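Local coordinates for protein Fe-S binding reductase, putative (Thermus thermophilus, PDB 2D4P) that is of unknown function but probably belongs to the GNAT acetyltransferase superfamily and may transfer acyl groups, at residues V23-G26 and A27-F31; A54-G58 and E59-V63; A82-K85 and S86-A90; P101-K104 and E105-E108. All coordinates share one frame; numbering follows the deposited sequence.

All four contacts are local: each joins side chains a few residues apart in one continuous piece of chain, and together they sample different elements of a GNAT-like fold. Contacts 2 and 3 are the pair that meet. Their centres lie 13 Å apart, and V63 of the hairpin packs on the helix, with V63 CG1 3.8 Å from V83 CG1 and V63 CG2 4.2 Å from A87 CB. Contact 1, at the start of helix 25-34, comes within about 7 Å of contact 2 (nearest atoms) without touching it. Contact 4, opening helix 104-112, lies across the chain's centre from contact 1, their centres 25 Å apart.

Contact 1: V23-G26 and A27-F31; sequences VSLG and ALRFF
L25 lays its isobutyl end over one face of the R29 guanidinium, one helical turn further on. CD2 is the closest methyl, 3.6 Å from R29 NH2, and it sits toward the rim of the flat group instead of over its middle. L25 CG follows 3.7 Å from R29 NE, and the two side chains cross at a slant. The torsions explain the approach: L25 carries CG anti to its own N (chi1 -176°), while R29, extended from CG to NE, passes across the leucine, and its NE forms a salt bridge with E8. Replacing L25 with an alanine would probably strip the leucine methyl from that face of the guanidinium and open a gap beside it.

This is the first turn of helix 25-34, and S24 is its N-cap: S24 OG, turned between N and C (chi1 67°), accepts from A27 N at 3.0 Å with an N-H...O angle of 159°. The same oxygen lies 3.4 Å from A27 CB, close beside the methyl. Behind the cap, V23 CG1 rests 4.0 Å from A27 CB, an apolar touch just ahead of the helix. Regular i to i+4 bonds then begin with L28 N to S24 O (2.9 Å) and continue with R29 N to L25 O and F30 N to G26 O. On the inner side L28 packs against L11 and L14 of helix 11-16, whereas V23 reaches F49 of strand 45-56.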
loop_
_atom_site.group_PDB
_atom_site.type_symbol
_atom_site.label_atom_id
_atom_site.label_comp_id
_atom_site.label_asym_id
_atom_site.label_seq_id
_atom_site.Cartn_x
_atom_site.Cartn_y
_atom_site.Cartn_z
ATOM N N VAL A 23 1.084 8.274 10.514
ATOM C CA VAL A 23 -0.001 7.309 10.590
ATOM C C VAL A 23 -0.506 7.347 12.015
ATOM O O VAL A 23 0.267 7.161 12.973
ATOM C CB VAL A 23 0.514 5.863 10.261
ATOM C CG1 VAL A 23 -0.639 4.860 10.277
ATOM C CG2 VAL A 23 1.232 5.849 8.927
ATOM N N SER A 24 -1.793 7.616 12.179
ATOM C CA SER A 24 -2.382 7.591 13.509
ATOM C C SER A 24 -2.661 6.157 13.946
ATOM O O SER A 24 -2.718 5.234 13.128
ATOM C CB SER A 24 -3.691 8.398 13.543
ATOM O OG SER A 24 -4.689 7.743 12.744
ATOM N N LEU A 25 -2.863 5.989 15.243
ATOM C CA LEU A 25 -3.301 4.725 15.789
ATOM C C LEU A 25 -4.625 4.302 15.179
ATOM O O LEU A 25 -4.810 3.123 14.911
ATOM C CB LEU A 25 -3.479 4.809 17.308
ATOM C CG LEU A 25 -3.850 3.530 18.051
ATOM C CD1 LEU A 25 -2.854 2.426 17.759
ATOM C CD2 LEU A 25 -3.908 3.805 19.546
ATOM N N GLY A 26 -5.527 5.270 14.970
ATOM C CA GLY A 26 -6.810 4.976 14.355
ATOM C C GLY A 26 -6.651 4.425 12.952
ATOM O O GLY A 26 -7.318 3.456 12.569
ATOM N N ALA A 27 -5.760 5.044 12.186
ATOM C CA ALA A 27 -5.467 4.591 10.829
ATOM C C ALA A 27 -4.819 3.205 10.841
ATOM O O ALA A 27 -5.227 2.339 10.096
ATOM C CB ALA A 27 -4.582 5.588 10.104
ATOM N N LEU A 28 -3.865 2.995 11.736
ATOM C CA LEU A 28 -3.211 1.699 11.862
ATOM C C LEU A 28 -4.250 0.611 12.144
ATOM O O LEU A 28 -4.270 -0.422 11.479
ATOM C CB LEU A 28 -2.157 1.737 12.982
ATOM C CG LEU A 28 -1.349 0.447 13.239
ATOM C CD1 LEU A 28 -0.050 0.780 13.973
ATOM C CD2 LEU A 28 -2.120 -0.573 14.061
ATOM N N ARG A 29 -5.147 0.870 13.096
ATOM C CA ARG A 29 -6.172 -0.098 13.480
ATOM C C ARG A 29 -7.112 -0.467 12.328
ATOM O O ARG A 29 -7.409 -1.645 12.101
ATOM C CB ARG A 29 -6.984 0.427 14.667
ATOM C CG ARG A 29 -6.292 0.281 15.998
ATOM C CD ARG A 29 -7.001 1.024 17.124
ATOM N NE ARG A 29 -6.317 0.820 18.395
ATOM C CZ ARG A 29 -6.692 1.375 19.550
ATOM N NH1 ARG A 29 -7.725 2.201 19.596
ATOM N NH2 ARG A 29 -6.013 1.116 20.659
ATOM N N PHE A 30 -7.555 0.541 11.599
ATOM C CA PHE A 30 -8.400 0.348 10.439
ATOM C C PHE A 30 -7.707 -0.471 9.358
ATOM O O PHE A 30 -8.262 -1.444 8.839
ATOM C CB PHE A 30 -8.793 1.697 9.881
ATOM C CG PHE A 30 -9.554 1.615 8.604
ATOM C CD1 PHE A 30 -8.914 1.757 7.369
ATOM C CD2 PHE A 30 -10.920 1.399 8.624
ATOM C CE1 PHE A 30 -9.635 1.696 6.186
ATOM C CE2 PHE A 30 -11.649 1.343 7.414
ATOM C CZ PHE A 30 -10.989 1.478 6.209
ATOM N N PHE A 31 -6.490 -0.086 9.007
ATOM C CA PHE A 31 -5.756 -0.809 7.969
ATOM C C PHE A 31 -5.330 -2.215 8.403
ATOM O O PHE A 31 -5.277 -3.127 7.591
ATOM C CB PHE A 31 -4.608 0.030 7.388
ATOM C CG PHE A 31 -5.103 1.144 6.483
ATOM C CD1 PHE A 31 -5.677 0.848 5.232
ATOM C CD2 PHE A 31 -5.028 2.471 6.867
ATOM C CE1 PHE A 31 -6.142 1.848 4.429
ATOM C CE2 PHE A 31 -5.522 3.490 6.045
ATOM C CZ PHE A 31 -6.090 3.179 4.830
#

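Contact 2: A54-G58 and E59-V63; sequences AVWQG and EATTV
W56 and T61 face each other as a non-hydrogen-bonded antiparallel pair, their side chains crossing at nearly a right angle. T61 OG1 meets the indole at its edge, near the ring plane, 3.5 Å from W56 CD1. With CG anti to the backbone N (chi1 -165°), the tryptophan folds back over the turn, where G58 N lies 3.5 Å above the centre of the ring and E59 N is over the same face nearer the rim. W56 NE1 makes a weak bond to E59 O, at 3.4 Å and 137°; a water bridges the same two atoms, accepting from NE1 and donating to E59 O.

Q57 bends at chi2 (-66°), which brings its amide back to V55 O, beside the T62 side chain: Q57 NE2 donates to V55 O at 3.0 Å, with the acceptor almost in the amide plane. T62 N reaches that oxygen from the opposite face of the carbonyl, so two donors grip it. A second water joins T62 OG1 to Q57 OE1, the latter weakly. The turn is closed by Q57 N to A60 O (2.8 Å), and G58 adopts a positive phi at which a side chain would jam against the preceding carbonyl oxygen.

A54 CB rests on T61 CG2 at 3.7 Å. These strands form the hairpin of 45-56 and 61-70; beyond it, backbone hydrogen bonds run from T61 to Y93 and from V63 to E94 and A96, and V63 packs on helix 73-89.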
loop_
_atom_site.group_PDB
_atom_site.type_symbol
_atom_site.label_atom_id
_atom_site.label_comp_id
_atom_site.label_asym_id
_atom_site.label_seq_id
_atom_site.Cartn_x
_atom_site.Cartn_y
_atom_site.Cartn_z
ATOM N N ALA A 54 -10.322 -2.850 0.587
ATOM C CA ALA A 54 -11.306 -3.242 -0.399
ATOM C C ALA A 54 -12.386 -2.220 -0.573
ATOM O O ALA A 54 -12.935 -1.689 0.417
ATOM C CB ALA A 54 -11.928 -4.586 -0.045
ATOM N N VAL A 55 -12.676 -1.935 -1.840
ATOM C CA VAL A 55 -13.726 -1.006 -2.237
ATOM C C VAL A 55 -14.664 -1.727 -3.209
ATOM O O VAL A 55 -14.223 -2.155 -4.277
ATOM C CB VAL A 55 -13.157 0.218 -2.933
ATOM C CG1 VAL A 55 -14.298 1.180 -3.381
ATOM C CG2 VAL A 55 -12.143 0.946 -2.020
ATOM N N TRP A 56 -15.910 -1.900 -2.803
ATOM C CA TRP A 56 -16.925 -2.592 -3.628
ATOM C C TRP A 56 -17.307 -1.684 -4.803
ATOM O O TRP A 56 -17.549 -0.466 -4.645
ATOM C CB TRP A 56 -18.140 -2.966 -2.811
ATOM C CG TRP A 56 -19.055 -3.957 -3.464
ATOM C CD1 TRP A 56 -18.716 -5.197 -3.981
ATOM C CD2 TRP A 56 -20.458 -3.825 -3.642
ATOM N NE1 TRP A 56 -19.838 -5.825 -4.472
ATOM C CE2 TRP A 56 -20.920 -5.003 -4.283
ATOM C CE3 TRP A 56 -21.381 -2.812 -3.356
ATOM C CZ2 TRP A 56 -22.262 -5.211 -4.604
ATOM C CZ3 TRP A 56 -22.740 -3.024 -3.688
ATOM C CH2 TRP A 56 -23.158 -4.204 -4.302
ATOM N N GLN A 57 -17.291 -2.268 -5.992
ATOM C CA GLN A 57 -17.664 -1.544 -7.205
ATOM C C GLN A 57 -19.153 -1.711 -7.568
ATOM O O GLN A 57 -19.602 -1.153 -8.556
ATOM C CB GLN A 57 -16.803 -2.002 -8.381
ATOM C CG GLN A 57 -15.316 -2.008 -8.139
ATOM C CD GLN A 57 -14.756 -0.647 -7.936
ATOM O OE1 GLN A 57 -14.772 0.156 -8.872
ATOM N NE2 GLN A 57 -14.222 -0.374 -6.734
ATOM N N GLY A 58 -19.910 -2.513 -6.819
ATOM C CA GLY A 58 -21.268 -2.842 -7.194
ATOM C C GLY A 58 -21.463 -4.284 -7.666
ATOM O O GLY A 58 -22.598 -4.741 -7.828
ATOM N N GLU A 59 -20.367 -4.990 -7.895
ATOM C CA GLU A 59 -20.426 -6.422 -8.205
ATOM C C GLU A 59 -19.060 -6.988 -7.891
ATOM O O GLU A 59 -18.893 -7.829 -6.996
ATOM C CB GLU A 59 -20.822 -6.672 -9.672
ATOM C CG GLU A 59 -20.943 -8.145 -10.056
ATOM C CD GLU A 59 -21.323 -8.319 -11.526
ATOM O OE1 GLU A 59 -20.463 -8.124 -12.406
ATOM O OE2 GLU A 59 -22.494 -8.587 -11.806
ATOM N N ALA A 60 -18.064 -6.477 -8.600
ATOM C CA ALA A 60 -16.682 -6.810 -8.307
ATOM C C ALA A 60 -16.165 -5.887 -7.206
ATOM O O ALA A 60 -16.816 -4.894 -6.832
ATOM C CB ALA A 60 -15.862 -6.636 -9.546
ATOM N N THR A 61 -14.999 -6.241 -6.686
ATOM C CA THR A 61 -14.274 -5.459 -5.694
ATOM C C THR A 61 -12.908 -5.078 -6.230
ATOM O O THR A 61 -12.288 -5.821 -6.991
ATOM C CB THR A 61 -14.168 -6.283 -4.419
ATOM O OG1 THR A 61 -15.490 -6.519 -3.913
ATOM C CG2 THR A 61 -13.384 -5.583 -3.297
ATOM N N THR A 62 -12.454 -3.878 -5.873
ATOM C CA THR A 62 -11.097 -3.451 -6.120
ATOM C C THR A 62 -10.385 -3.270 -4.793
ATOM O O THR A 62 -11.001 -2.792 -3.829
ATOM C CB THR A 62 -11.104 -2.075 -6.849
ATOM O OG1 THR A 62 -11.676 -2.229 -8.167
ATOM C CG2 THR A 62 -9.698 -1.580 -7.066
ATOM N N VAL A 63 -9.104 -3.650 -4.730
ATOM C CA VAL A 63 -8.276 -3.271 -3.611
ATOM C C VAL A 63 -7.488 -2.034 -4.008
ATOM O O VAL A 63 -6.738 -2.050 -4.971
ATOM C CB VAL A 63 -7.367 -4.442 -3.148
ATOM C CG1 VAL A 63 -6.212 -3.881 -2.275
ATOM C CG2 VAL A 63 -8.198 -5.438 -2.354
HETATM O O HOH W 1 -20.972 -8.547 -4.822
HETATM O O HOH W 2 -11.487 0.038 -9.463
#

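Contact 3: A82-K85 and S86-A90; sequences AVVK and SAYDA
The K85 ammonium and the D89 carboxylate, four residues apart, form a salt bridge with NZ 2.8 Å from D89 OD2. The bond uses the syn lone pair of OD2, on the side of the other carboxylate oxygen. A water accepts from K85 NZ and donates to D89 OD1 at 2.7 Å, so both oxygens are tied to the same lysine. K85 is extended as far as CE and then turns at chi4 (-57°), a final kink that swings NZ back toward the acid.

One residue earlier, the V84 and Y88 side chains run together in one direction, with V84 CG1 3.5 Å from Y88 CE2. S86 makes a different kind of contact: its hydroxyl, rotated between N and C (chi1 77°), donates to V83 O at 2.7 Å. That carbonyl also takes A87 N at 3.0 Å, hence two donors on one oxygen, and S86 OG is bonded in addition to H36 ND1.

Backbone bonds position these groups. Y88 N to V84 O (2.8 Å, 172°) and D89 N to K85 O hold each pair one turn apart. On the inner side V83 packs on F38, V63, V65 and V95, while A87 meets V92 and V95. The whole is an amphipathic final stretch of helix 73-89, the crossover helix of a beta-alpha-beta unit between the parallel strands 61-70 and 94-97.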
loop_
_atom_site.group_PDB
_atom_site.type_symbol
_atom_site.label_atom_id
_atom_site.label_comp_id
_atom_site.label_asym_id
_atom_site.label_seq_id
_atom_site.Cartn_x
_atom_site.Cartn_y
_atom_site.Cartn_z
ATOM N N ALA A 82 2.512 -8.717 -1.623
ATOM C CA ALA A 82 1.725 -9.137 -0.471
ATOM C C ALA A 82 0.292 -8.617 -0.644
ATOM O O ALA A 82 -0.679 -9.319 -0.391
ATOM C CB ALA A 82 2.349 -8.613 0.827
ATOM N N VAL A 83 0.166 -7.380 -1.108
ATOM C CA VAL A 83 -1.162 -6.829 -1.366
ATOM C C VAL A 83 -1.897 -7.652 -2.443
ATOM O O VAL A 83 -3.067 -8.017 -2.256
ATOM C CB VAL A 83 -1.119 -5.341 -1.753
ATOM C CG1 VAL A 83 -2.501 -4.890 -2.193
ATOM C CG2 VAL A 83 -0.582 -4.472 -0.570
ATOM N N VAL A 84 -1.219 -7.946 -3.544
ATOM C CA VAL A 84 -1.798 -8.702 -4.662
ATOM C C VAL A 84 -2.230 -10.074 -4.171
ATOM O O VAL A 84 -3.333 -10.517 -4.480
ATOM C CB VAL A 84 -0.844 -8.760 -5.893
ATOM C CG1 VAL A 84 -1.296 -9.801 -6.909
ATOM C CG2 VAL A 84 -0.781 -7.407 -6.541
ATOM N N LYS A 85 -1.362 -10.778 -3.456
ATOM C CA LYS A 85 -1.740 -12.083 -2.908
ATOM C C LYS A 85 -3.024 -11.996 -2.052
ATOM O O LYS A 85 -3.933 -12.818 -2.200
ATOM C CB LYS A 85 -0.622 -12.670 -2.065
ATOM C CG LYS A 85 -0.951 -14.055 -1.551
ATOM C CD LYS A 85 0.175 -14.592 -0.726
ATOM C CE LYS A 85 -0.104 -16.027 -0.306
ATOM N NZ LYS A 85 -1.372 -16.150 0.444
ATOM N N SER A 86 -3.097 -10.996 -1.181
ATOM C CA SER A 86 -4.261 -10.816 -0.316
ATOM C C SER A 86 -5.542 -10.526 -1.147
ATOM O O SER A 86 -6.653 -10.908 -0.790
ATOM C CB SER A 86 -4.004 -9.733 0.714
ATOM O OG SER A 86 -4.088 -8.411 0.181
ATOM N N ALA A 87 -5.367 -9.878 -2.295
ATOM C CA ALA A 87 -6.472 -9.617 -3.195
ATOM C C ALA A 87 -6.902 -10.889 -3.912
ATOM O O ALA A 87 -8.089 -11.211 -3.983
ATOM C CB ALA A 87 -6.057 -8.545 -4.186
ATOM N N TYR A 88 -5.950 -11.631 -4.450
ATOM C CA TYR A 88 -6.272 -12.918 -5.094
ATOM C C TYR A 88 -7.036 -13.805 -4.116
ATOM O O TYR A 88 -8.093 -14.385 -4.445
ATOM C CB TYR A 88 -5.008 -13.666 -5.495
ATOM C CG TYR A 88 -4.508 -13.424 -6.914
ATOM C CD1 TYR A 88 -5.260 -13.770 -8.034
ATOM C CD2 TYR A 88 -3.240 -12.905 -7.111
ATOM C CE1 TYR A 88 -4.749 -13.539 -9.352
ATOM C CE2 TYR A 88 -2.724 -12.669 -8.370
ATOM C CZ TYR A 88 -3.471 -12.968 -9.494
ATOM O OH TYR A 88 -2.886 -12.740 -10.718
ATOM N N ASP A 89 -6.529 -13.874 -2.886
ATOM C CA ASP A 89 -7.120 -14.759 -1.888
ATOM C C ASP A 89 -8.539 -14.351 -1.528
ATOM O O ASP A 89 -9.356 -15.216 -1.195
ATOM C CB ASP A 89 -6.265 -14.847 -0.610
ATOM C CG ASP A 89 -4.970 -15.610 -0.796
ATOM O OD1 ASP A 89 -4.759 -16.322 -1.814
ATOM O OD2 ASP A 89 -4.078 -15.549 0.082
ATOM N N ALA A 90 -8.838 -13.060 -1.603
ATOM C CA ALA A 90 -10.163 -12.537 -1.355
ATOM C C ALA A 90 -11.087 -12.493 -2.584
ATOM O O ALA A 90 -12.192 -11.969 -2.487
ATOM C CB ALA A 90 -10.041 -11.161 -0.778
HETATM O O HOH W 3 -2.377 -17.568 -2.023
#

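Contact 4: P101-K104 and E105-E108; sequences PERK and ELEE
Helix 104-112 opens here, with R103 at its N-cap position and at the centre of an inverse gamma turn in the loop that follows strand 94-97. R103 and L106 make the main side-chain contact. L106 CD2 lies 3.5 Å above the plane of the guanidinium, displaced toward its rim, and 3.6 Å from R103 NH1. The arginine gets there by a bend at chi3 (63°), which folds its flat end back over the leucine. Its polar end is held elsewhere: NH2 donates to I68 O and has a long, weak ion pair with E69, both in strand 61-70, so the guanidinium links the helix start to that strand. An alanine in place of R103 is likely to leave I68 O without this donor and to remove the flat cover from L106 CD2.

The backbone begins its helical pattern with E107 N to R103 O at 3.0 Å and E108 N to K104 O at 2.9 Å. L106 also reaches L99, while E105 touches V73 and L76 of helix 73-89.

K104 and E107 run side by side in the same direction. Their charged atoms stay 4.3 Å apart (K104 NZ to E107 OE1), beyond a salt bridge though probably still mutually attractive. The lysine, bent at chi2 (-35°), spends its ammonium on the loop instead, with K104 NZ donating to P101 O at 2.8 Å.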
loop_
_atom_site.group_PDB
_atom_site.type_symbol
_atom_site.label_atom_id
_atom_site.label_comp_id
_atom_site.label_asym_id
_atom_site.label_seq_id
_atom_site.Cartn_x
_atom_site.Cartn_y
_atom_site.Cartn_z
ATOM N N PRO A 101 4.273 10.139 -10.240
ATOM C CA PRO A 101 5.282 9.633 -11.186
ATOM C C PRO A 101 6.730 10.093 -10.935
ATOM O O PRO A 101 7.646 9.589 -11.579
ATOM C CB PRO A 101 4.767 10.131 -12.545
ATOM C CG PRO A 101 3.988 11.346 -12.227
ATOM C CD PRO A 101 3.361 11.115 -10.869
ATOM N N GLU A 102 6.937 11.042 -10.028
ATOM C CA GLU A 102 8.279 11.386 -9.547
ATOM C C GLU A 102 8.911 10.240 -8.733
ATOM O O GLU A 102 10.121 10.204 -8.538
ATOM C CB GLU A 102 8.241 12.653 -8.676
ATOM C CG GLU A 102 7.808 13.922 -9.417
ATOM C CD GLU A 102 8.397 15.219 -8.840
ATOM O OE1 GLU A 102 7.634 16.001 -8.219
ATOM O OE2 GLU A 102 9.613 15.494 -9.043
ATOM N N ARG A 103 8.092 9.320 -8.235
ATOM C CA ARG A 103 8.594 8.238 -7.403
ATOM C C ARG A 103 9.089 7.115 -8.303
ATOM O O ARG A 103 8.366 6.190 -8.622
ATOM C CB ARG A 103 7.492 7.750 -6.467
ATOM C CG ARG A 103 6.949 8.818 -5.534
ATOM C CD ARG A 103 5.861 8.288 -4.582
ATOM N NE ARG A 103 6.402 7.264 -3.696
ATOM C CZ ARG A 103 5.669 6.474 -2.919
ATOM N NH1 ARG A 103 4.361 6.595 -2.891
ATOM N NH2 ARG A 103 6.279 5.591 -2.133
ATOM N N LYS A 104 10.347 7.195 -8.709
ATOM C CA LYS A 104 10.892 6.264 -9.694
ATOM C C LYS A 104 11.043 4.846 -9.164
ATOM O O LYS A 104 10.921 3.895 -9.930
ATOM C CB LYS A 104 12.240 6.757 -10.220
ATOM C CG LYS A 104 12.207 8.112 -10.923
ATOM C CD LYS A 104 10.936 8.371 -11.731
ATOM C CE LYS A 104 11.134 9.545 -12.694
ATOM N NZ LYS A 104 9.848 10.155 -13.159
ATOM N N GLU A 105 11.332 4.708 -7.870
ATOM C CA GLU A 105 11.470 3.401 -7.254
ATOM C C GLU A 105 10.126 2.670 -7.275
ATOM O O GLU A 105 10.065 1.486 -7.631
ATOM C CB GLU A 105 12.002 3.489 -5.823
ATOM C CG GLU A 105 13.486 3.857 -5.747
ATOM C CD GLU A 105 14.138 3.505 -4.410
ATOM O OE1 GLU A 105 13.477 2.931 -3.507
ATOM O OE2 GLU A 105 15.351 3.790 -4.284
ATOM N N LEU A 106 9.068 3.393 -6.928
ATOM C CA LEU A 106 7.724 2.817 -6.963
ATOM C C LEU A 106 7.293 2.462 -8.393
ATOM O O LEU A 106 6.722 1.388 -8.646
ATOM C CB LEU A 106 6.728 3.755 -6.300
ATOM C CG LEU A 106 5.262 3.291 -6.296
ATOM C CD1 LEU A 106 5.142 1.960 -5.608
ATOM C CD2 LEU A 106 4.393 4.313 -5.611
ATOM N N GLU A 107 7.611 3.328 -9.330
ATOM C CA GLU A 107 7.297 3.069 -10.730
ATOM C C GLU A 107 7.984 1.791 -11.200
ATOM O O GLU A 107 7.382 0.937 -11.851
ATOM C CB GLU A 107 7.760 4.257 -11.567
ATOM C CG GLU A 107 7.127 4.383 -12.943
ATOM C CD GLU A 107 7.360 5.771 -13.532
ATOM O OE1 GLU A 107 8.525 6.074 -13.853
ATOM O OE2 GLU A 107 6.374 6.565 -13.603
ATOM N N GLU A 108 9.256 1.650 -10.830
ATOM C CA GLU A 108 9.999 0.448 -11.137
ATOM C C GLU A 108 9.354 -0.793 -10.510
ATOM O O GLU A 108 9.225 -1.811 -11.163
ATOM C CB GLU A 108 11.459 0.556 -10.670
ATOM C CG GLU A 108 12.239 -0.748 -10.872
ATOM C CD GLU A 108 13.734 -0.616 -10.605
ATOM O OE1 GLU A 108 14.255 0.534 -10.647
ATOM O OE2 GLU A 108 14.364 -1.675 -10.369
#